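Local coordinates for hypothetical membrane spanning protein (PDB 4RCK), which is of unknown function but is a membrane-spanning protein whose von Willebrand factor type A domain binds magnesium, at residues D20-V25 with G67-G72; I127-D132 with A154-V159. One frame throughout, in Å; residues are numbered along the deposited sequence.

Contact 1: D20-V25 with G67-G72; sequences DMMLVV and GLVLFG
Val-24 and Val-69 sit opposite each other on two parallel strands, side by side and pointing the same way, with Val-24 CG2 4.0 Å from Val-69 CB. Five backbone hydrogen bonds join the strands, swinging back and forth from Met-21 O through Gly-67, Leu-23, Val-69 and Val-25 to Phe-71 N; the bond from Val-69 N to Leu-23 O (2.7 Å) is the straightest, at 173°. The face of Met-22, Val-24 and Val-69 is the closer-knit one. Selenomethionine Met-22 turns at chi2 (72°), which puts SE against Gly-67, 3.7 Å from Gly-67 CA, while its CG meets Val-69 CG2. Farther on, the Phe-71 ring crosses Val-24 at about a right angle, Val-24 CG1 lying 3.5 Å from Phe-71 CD1. Helix 106-118 covers Met-22 and Val-24. The other face is looser across the strands: Val-25 CB meets Leu-70 CD2 at 4.0 Å, but Leu-23 CB stays 4.3 Å from Leu-68 CD1. Neither face opens to solvent; Leu-23 rests on Val-54 of helix 46-60, and the outer edge of 20-25 pairs with a strand of the second subunit. This is the parallel pair of a beta-alpha-beta crossover in the alpha-beta-alpha sandwich of a von Willebrand A domain, its first strand leading to the magnesium ligands Ser-28 and Ser-30.

Contact 2: I127-D132 with A154-V159; sequences IILLSD and AKIYTV
Ile-127 meets Ile-156 across two parallel strands, their CB atoms 3.7 Å apart and the side chains crossing at a slant. The tip of Ile-156, CD1, reaches on to Leu-129 CB at 3.5 Å. On the opposite face Leu-130 CB lies 3.7 Å from Val-159 CB. Between these apolar layers five backbone hydrogen bonds pair donors with acceptors. Ile-127 N gives to Lys-155 O from well above the carbonyl plane, 40° out of it. Tyr-157 N then gives to Ile-127 O (2.7 Å), Leu-129 N to Tyr-157 O (2.9 Å) and Val-159 N to Leu-129 O, this last donor lying in the carbonyl plane. Ser-131 N closes the series on Val-159 O at 3.1 Å. Four CA-H groups, those of Ile-128, Leu-130, Ile-156 and Thr-158, add weaker contacts to these carbonyl oxygens.

The polar side-chain ends find partners beyond the strand pair. Tyr-157 OH bonds to Glu-219, and Thr-158 OG1, held between its own N and carbonyl carbon (chi1 65°), bonds to Leu-188 O. Ser-131 OG reaches both Gly-133 O and Asp-26 of the second subunit. Asp-132 OD2 forms a salt bridge with Arg-46 and a hydrogen bond with Ser-30, both of the second subunit. Asp-132 is a magnesium-binding residue, although no ion is bound to this chain's Asp-132 in the model. The chemistry thus divides: apolar layers and backbone bonds hold the strand pair, while Ser-131 and Asp-132 turn much of their side-chain bonding to the neighbouring subunit, consistent with a metal site completed by residues of two chains.

From the N terminus, strand 19-26 leaves for helix 46-60 and returns as strand 65-71, where contact 1 closes the first loop. Strand 75-82 and helices 85-93 and 106-118 follow before strand 124-131 opens contact 2, which closes over helix 142-151 as a beta-alpha-beta unit. The two loops run in series, neither nested nor crossing, and their centres lie 38 Å apart on opposite sides of the chain's centre. Within one chain contact 1 belongs to a mixed sheet and contact 2 to a parallel one, and each runs on into the second subunit through strands 19-26 and 124-131, an arrangement consistent with a dimer in which subunits exchange halves of the domain.

Contact 1: D20-V25 with G67-G72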
ATOM      1  N   ASP A  20      -1.468   2.944   7.689  1.00 93.52           N
ATOM      2  CA  ASP A  20      -2.643   2.088   7.537  1.00 91.43           C
ATOM      3  C   ASP A  20      -3.667   2.429   8.609  1.00 94.22           C
ATOM      4  O   ASP A  20      -3.406   2.251   9.797  1.00106.15           O
ATOM      5  CB  ASP A  20      -2.267   0.607   7.626  1.00104.00           C
ATOM      6  CG  ASP A  20      -1.680   0.076   6.338  1.00108.94           C
ATOM      7  OD1 ASP A  20      -1.830   0.746   5.295  1.00106.16           O
ATOM      8  OD2 ASP A  20      -1.078  -1.019   6.366  1.00109.03           O
HETATM    9  N   MSE A  21      -4.830   2.916   8.198  1.00 89.74           N
HETATM   10  CA  MSE A  21      -5.834   3.345   9.163  1.00 85.92           C
HETATM   11  C   MSE A  21      -7.185   2.687   8.910  1.00 84.70           C
HETATM   12  O   MSE A  21      -7.747   2.792   7.821  1.00 88.19           O
HETATM   13  CB  MSE A  21      -5.972   4.867   9.142  1.00 88.38           C
HETATM   14  CG  MSE A  21      -4.889   5.573   8.341  1.00101.31           C
HETATM   15 SE   MSE A  21      -4.381   7.278   9.124  0.80154.23          SE
HETATM   16  CE  MSE A  21      -6.166   7.938   9.534  1.00 80.24           C
HETATM   17  N   MSE A  22      -7.698   2.006   9.930  1.00 81.60           N
HETATM   18  CA  MSE A  22      -8.977   1.316   9.826  1.00 80.42           C
HETATM   19  C   MSE A  22     -10.080   2.098  10.524  1.00 80.03           C
HETATM   20  O   MSE A  22     -10.007   2.352  11.727  1.00 88.10           O
HETATM   21  CB  MSE A  22      -8.880  -0.088  10.423  1.00 96.27           C
HETATM   22  CG  MSE A  22      -9.870  -1.076   9.836  1.00105.07           C
HETATM   23 SE   MSE A  22      -9.379  -1.569   8.023  1.00100.84          SE
HETATM   24  CE  MSE A  22      -7.474  -1.840   8.326  0.60129.77           C
ATOM     25  N   LEU A  23     -11.101   2.478   9.764  1.00 76.51           N
ATOM     26  CA  LEU A  23     -12.246   3.181  10.323  1.00 73.92           C
ATOM     27  C   LEU A  23     -13.317   2.188  10.764  1.00 84.50           C
ATOM     28  O   LEU A  23     -13.743   1.335   9.986  1.00 96.36           O
ATOM     29  CB  LEU A  23     -12.820   4.170   9.309  1.00 74.91           C
ATOM     30  CG  LEU A  23     -11.861   5.241   8.783  1.00 88.62           C
ATOM     31  CD1 LEU A  23     -12.562   6.149   7.783  1.00 86.24           C
ATOM     32  CD2 LEU A  23     -11.272   6.053   9.929  1.00105.40           C
ATOM     33  N   VAL A  24     -13.741   2.302  12.018  1.00 88.37           N
ATOM     34  CA  VAL A  24     -14.769   1.423  12.564  1.00 80.84           C
ATOM     35  C   VAL A  24     -15.980   2.244  12.998  1.00 72.43           C
ATOM     36  O   VAL A  24     -15.886   3.062  13.912  1.00 74.18           O
ATOM     37  CB  VAL A  24     -14.239   0.609  13.757  1.00 79.95           C
ATOM     38  CG1 VAL A  24     -15.283  -0.388  14.223  1.00 77.64           C
ATOM     39  CG2 VAL A  24     -12.955  -0.106  13.376  1.00 85.93           C
ATOM     40  N   VAL A  25     -17.116   2.016  12.344  1.00 71.65           N
ATOM     41  CA  VAL A  25     -18.279   2.879  12.523  1.00 72.72           C
ATOM     42  C   VAL A  25     -19.534   2.151  13.015  1.00 75.87           C
ATOM     43  O   VAL A  25     -19.914   1.101  12.498  1.00 71.47           O
ATOM     44  CB  VAL A  25     -18.609   3.617  11.205  1.00 75.29           C
ATOM     45  CG1 VAL A  25     -20.003   4.227  11.253  1.00 82.59           C
ATOM     46  CG2 VAL A  25     -17.566   4.691  10.931  1.00 80.61           C
ATOM     47  N   GLY A  67      -9.487   1.715   5.364  1.00 90.34           N
ATOM     48  CA  GLY A  67     -10.463   0.644   5.283  1.00 87.55           C
ATOM     49  C   GLY A  67     -11.664   0.933   6.164  1.00 83.01           C
ATOM     50  O   GLY A  67     -11.589   1.770   7.063  1.00 80.82           O
ATOM     51  N   LEU A  68     -12.771   0.239   5.915  1.00100.97           N
ATOM     52  CA  LEU A  68     -14.019   0.534   6.616  1.00 96.87           C
ATOM     53  C   LEU A  68     -14.662  -0.693   7.264  1.00 85.63           C
ATOM     54  O   LEU A  68     -14.987  -1.671   6.590  1.00 78.48           O
ATOM     55  CB  LEU A  68     -15.012   1.189   5.651  1.00 92.25           C
ATOM     56  CG  LEU A  68     -16.397   1.558   6.187  1.00 88.72           C
ATOM     57  CD1 LEU A  68     -16.289   2.390   7.456  1.00 77.03           C
ATOM     58  CD2 LEU A  68     -17.185   2.305   5.121  1.00 88.47           C
ATOM     59  N   VAL A  69     -14.846  -0.623   8.580  1.00 70.76           N
ATOM     60  CA  VAL A  69     -15.570  -1.651   9.320  1.00 71.85           C
ATOM     61  C   VAL A  69     -16.848  -1.061   9.906  1.00 74.98           C
ATOM     62  O   VAL A  69     -16.818  -0.018  10.555  1.00 81.99           O
ATOM     63  CB  VAL A  69     -14.719  -2.254  10.459  1.00 70.92           C
ATOM     64  CG1 VAL A  69     -15.488  -3.356  11.171  1.00 71.66           C
ATOM     65  CG2 VAL A  69     -13.402  -2.784   9.918  1.00 76.70           C
ATOM     66  N   LEU A  70     -17.973  -1.724   9.664  1.00 77.59           N
ATOM     67  CA  LEU A  70     -19.255  -1.287  10.204  1.00 75.50           C
ATOM     68  C   LEU A  70     -19.727  -2.297  11.240  1.00 75.74           C
ATOM     69  O   LEU A  70     -19.560  -3.503  11.042  1.00 80.27           O
ATOM     70  CB  LEU A  70     -20.292  -1.147   9.088  1.00 77.36           C
ATOM     71  CG  LEU A  70     -19.874  -0.329   7.866  1.00 77.50           C
ATOM     72  CD1 LEU A  70     -20.849  -0.534   6.714  1.00 82.81           C
ATOM     73  CD2 LEU A  70     -19.770   1.146   8.221  1.00 77.78           C
ATOM     74  N   PHE A  71     -20.303  -1.835  12.346  1.00 76.04           N
ATOM     75  CA  PHE A  71     -20.803  -2.802  13.317  1.00 80.07           C
ATOM     76  C   PHE A  71     -22.187  -2.495  13.882  1.00 83.79           C
ATOM     77  O   PHE A  71     -22.726  -1.393  13.743  1.00 82.72           O
ATOM     78  CB  PHE A  71     -19.802  -2.984  14.473  1.00 75.25           C
ATOM     79  CG  PHE A  71     -19.574  -1.752  15.307  1.00 74.87           C
ATOM     80  CD1 PHE A  71     -18.722  -0.753  14.872  1.00 74.15           C
ATOM     81  CD2 PHE A  71     -20.171  -1.617  16.549  1.00 78.29           C
ATOM     82  CE1 PHE A  71     -18.493   0.371  15.645  1.00 70.95           C
ATOM     83  CE2 PHE A  71     -19.949  -0.499  17.326  1.00 73.05           C
ATOM     84  CZ  PHE A  71     -19.109   0.498  16.875  1.00 70.06           C
ATOM     85  N   GLY A  72     -22.752  -3.532  14.489  1.00 93.95           N
ATOM     86  CA  GLY A  72     -24.070  -3.519  15.086  1.00 93.44           C
ATOM     87  C   GLY A  72     -24.181  -4.837  15.832  1.00 88.15           C
ATOM     88  O   GLY A  72     -23.287  -5.175  16.611  1.00 83.93           O
TER

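Contact 2: I127-D132 with A154-V159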
ATOM      1  N   ILE A 127      10.990 -10.012  -7.404  1.00 77.66           N
ATOM      2  CA  ILE A 127      12.131  -9.282  -7.942  1.00 80.69           C
ATOM      3  C   ILE A 127      12.151  -9.372  -9.464  1.00 79.01           C
ATOM      4  O   ILE A 127      11.949 -10.443 -10.029  1.00 85.55           O
ATOM      5  CB  ILE A 127      13.470  -9.817  -7.387  1.00 77.61           C
ATOM      6  CG1 ILE A 127      13.435  -9.893  -5.860  1.00 84.86           C
ATOM      7  CG2 ILE A 127      14.631  -8.948  -7.854  1.00 75.39           C
ATOM      8  CD1 ILE A 127      14.703 -10.452  -5.249  1.00 79.68           C
ATOM      9  N   ILE A 128      12.380  -8.244 -10.125  1.00 64.87           N
ATOM     10  CA  ILE A 128      12.559  -8.247 -11.571  1.00 67.78           C
ATOM     11  C   ILE A 128      13.956  -7.754 -11.926  1.00 80.08           C
ATOM     12  O   ILE A 128      14.259  -6.568 -11.801  1.00100.58           O
ATOM     13  CB  ILE A 128      11.512  -7.378 -12.285  1.00 69.81           C
ATOM     14  CG1 ILE A 128      10.102  -7.789 -11.858  1.00 81.09           C
ATOM     15  CG2 ILE A 128      11.669  -7.494 -13.795  1.00 64.71           C
ATOM     16  CD1 ILE A 128       9.010  -6.963 -12.491  1.00 87.49           C
ATOM     17  N   LEU A 129      14.802  -8.680 -12.360  1.00 81.51           N
ATOM     18  CA  LEU A 129      16.175  -8.365 -12.731  1.00 81.57           C
ATOM     19  C   LEU A 129      16.378  -8.472 -14.233  1.00 84.37           C
ATOM     20  O   LEU A 129      15.964  -9.452 -14.853  1.00 86.39           O
ATOM     21  CB  LEU A 129      17.152  -9.296 -12.008  1.00 83.26           C
ATOM     22  CG  LEU A 129      18.521  -9.546 -12.647  1.00 65.64           C
ATOM     23  CD1 LEU A 129      19.507  -8.452 -12.272  1.00 67.03           C
ATOM     24  CD2 LEU A 129      19.052 -10.920 -12.258  1.00 55.25           C
ATOM     25  N   LEU A 130      17.007  -7.456 -14.815  1.00 80.14           N
ATOM     26  CA  LEU A 130      17.429  -7.534 -16.209  1.00 88.66           C
ATOM     27  C   LEU A 130      18.910  -7.182 -16.324  1.00 74.87           C
ATOM     28  O   LEU A 130      19.423  -6.363 -15.559  1.00 84.97           O
ATOM     29  CB  LEU A 130      16.584  -6.622 -17.101  1.00 77.28           C
ATOM     30  CG  LEU A 130      17.014  -5.166 -17.247  1.00 66.57           C
ATOM     31  CD1 LEU A 130      16.761  -4.714 -18.664  1.00 65.63           C
ATOM     32  CD2 LEU A 130      16.267  -4.287 -16.264  1.00 88.62           C
ATOM     33  N   SER A 131      19.588  -7.820 -17.273  1.00 51.78           N
ATOM     34  CA  SER A 131      21.027  -7.660 -17.450  1.00 60.78           C
ATOM     35  C   SER A 131      21.423  -7.990 -18.885  1.00 74.34           C
ATOM     36  O   SER A 131      20.763  -8.781 -19.551  1.00100.83           O
ATOM     37  CB  SER A 131      21.797  -8.547 -16.466  1.00 58.94           C
ATOM     38  OG  SER A 131      23.199  -8.408 -16.631  1.00 64.96           O
ATOM     39  N   ASP A 132      22.493  -7.362 -19.360  1.00 54.25           N
ATOM     40  CA  ASP A 132      23.014  -7.640 -20.693  1.00 59.72           C
ATOM     41  C   ASP A 132      24.182  -8.596 -20.558  1.00 56.37           C
ATOM     42  O   ASP A 132      24.656  -9.180 -21.539  1.00 65.26           O
ATOM     43  CB  ASP A 132      23.435  -6.342 -21.407  1.00 65.07           C
ATOM     44  CG  ASP A 132      24.429  -5.503 -20.594  1.00 74.92           C
ATOM     45  OD1 ASP A 132      25.014  -6.044 -19.629  1.00 77.42           O
ATOM     46  OD2 ASP A 132      24.636  -4.312 -20.936  1.00 72.40           O
ATOM     47  N   ALA A 154      10.975 -14.758  -2.094  1.00 88.42           N
ATOM     48  CA  ALA A 154      10.939 -13.845  -3.228  1.00 73.11           C
ATOM     49  C   ALA A 154      11.006 -14.600  -4.551  1.00 75.94           C
ATOM     50  O   ALA A 154      11.909 -15.406  -4.776  1.00 77.72           O
ATOM     51  CB  ALA A 154      12.072 -12.835  -3.136  1.00 68.49           C
ATOM     52  N   LYS A 155      10.035 -14.338  -5.419  1.00 82.75           N
ATOM     53  CA  LYS A 155      10.039 -14.889  -6.766  1.00 77.42           C
ATOM     54  C   LYS A 155      10.719 -13.895  -7.699  1.00 73.32           C
ATOM     55  O   LYS A 155      10.198 -12.803  -7.930  1.00 68.49           O
ATOM     56  CB  LYS A 155       8.609 -15.189  -7.230  1.00 72.63           C
ATOM     57  CG  LYS A 155       8.509 -15.899  -8.573  1.00 78.86           C
ATOM     58  CD  LYS A 155       7.061 -16.032  -9.038  1.00 96.28           C
ATOM     59  CE  LYS A 155       6.291 -17.067  -8.227  1.00104.50           C
ATOM     60  NZ  LYS A 155       4.868 -17.162  -8.666  1.00111.36           N
ATOM     61  N   ILE A 156      11.888 -14.256  -8.221  1.00 74.04           N
ATOM     62  CA  ILE A 156      12.624 -13.336  -9.085  1.00 80.21           C
ATOM     63  C   ILE A 156      12.545 -13.736 -10.563  1.00 68.92           C
ATOM     64  O   ILE A 156      12.903 -14.849 -10.956  1.00 62.60           O
ATOM     65  CB  ILE A 156      14.116 -13.199  -8.641  1.00 67.83           C
ATOM     66  CG1 ILE A 156      15.060 -13.068  -9.838  1.00 82.94           C
ATOM     67  CG2 ILE A 156      14.538 -14.344  -7.761  1.00 65.05           C
ATOM     68  CD1 ILE A 156      15.246 -11.659 -10.305  1.00102.75           C
ATOM     69  N   TYR A 157      12.033 -12.805 -11.365  1.00 63.58           N
ATOM     70  CA  TYR A 157      11.991 -12.943 -12.813  1.00 61.05           C
ATOM     71  C   TYR A 157      13.244 -12.332 -13.423  1.00 69.36           C
ATOM     72  O   TYR A 157      13.656 -11.236 -13.041  1.00 69.38           O
ATOM     73  CB  TYR A 157      10.747 -12.263 -13.391  1.00 60.51           C
ATOM     74  CG  TYR A 157       9.433 -12.877 -12.963  1.00 72.24           C
ATOM     75  CD1 TYR A 157       8.937 -14.008 -13.595  1.00 76.02           C
ATOM     76  CD2 TYR A 157       8.678 -12.314 -11.942  1.00 71.73           C
ATOM     77  CE1 TYR A 157       7.735 -14.571 -13.215  1.00 83.09           C
ATOM     78  CE2 TYR A 157       7.473 -12.869 -11.555  1.00 72.88           C
ATOM     79  CZ  TYR A 157       7.005 -13.998 -12.194  1.00 82.30           C
ATOM     80  OH  TYR A 157       5.806 -14.558 -11.815  1.00 90.08           O
ATOM     81  N   THR A 158      13.846 -13.034 -14.376  1.00 70.76           N
ATOM     82  CA  THR A 158      15.071 -12.557 -15.005  1.00 68.50           C
ATOM     83  C   THR A 158      14.839 -12.214 -16.476  1.00 67.18           C
ATOM     84  O   THR A 158      14.121 -12.921 -17.181  1.00 60.53           O
ATOM     85  CB  THR A 158      16.197 -13.598 -14.886  1.00 63.66           C
ATOM     86  OG1 THR A 158      15.847 -14.770 -15.631  1.00 68.84           O
ATOM     87  CG2 THR A 158      16.411 -13.981 -13.430  1.00 56.13           C
ATOM     88  N   VAL A 159      15.443 -11.120 -16.930  1.00 58.42           N
ATOM     89  CA  VAL A 159      15.277 -10.669 -18.309  1.00 57.50           C
ATOM     90  C   VAL A 159      16.618 -10.444 -19.000  1.00 69.86           C
ATOM     91  O   VAL A 159      17.349  -9.512 -18.666  1.00 59.44           O
ATOM     92  CB  VAL A 159      14.461  -9.359 -18.384  1.00 46.18           C
ATOM     93  CG1 VAL A 159      14.220  -8.964 -19.832  1.00 55.72           C
ATOM     94  CG2 VAL A 159      13.141  -9.507 -17.642  1.00 46.63           C
TER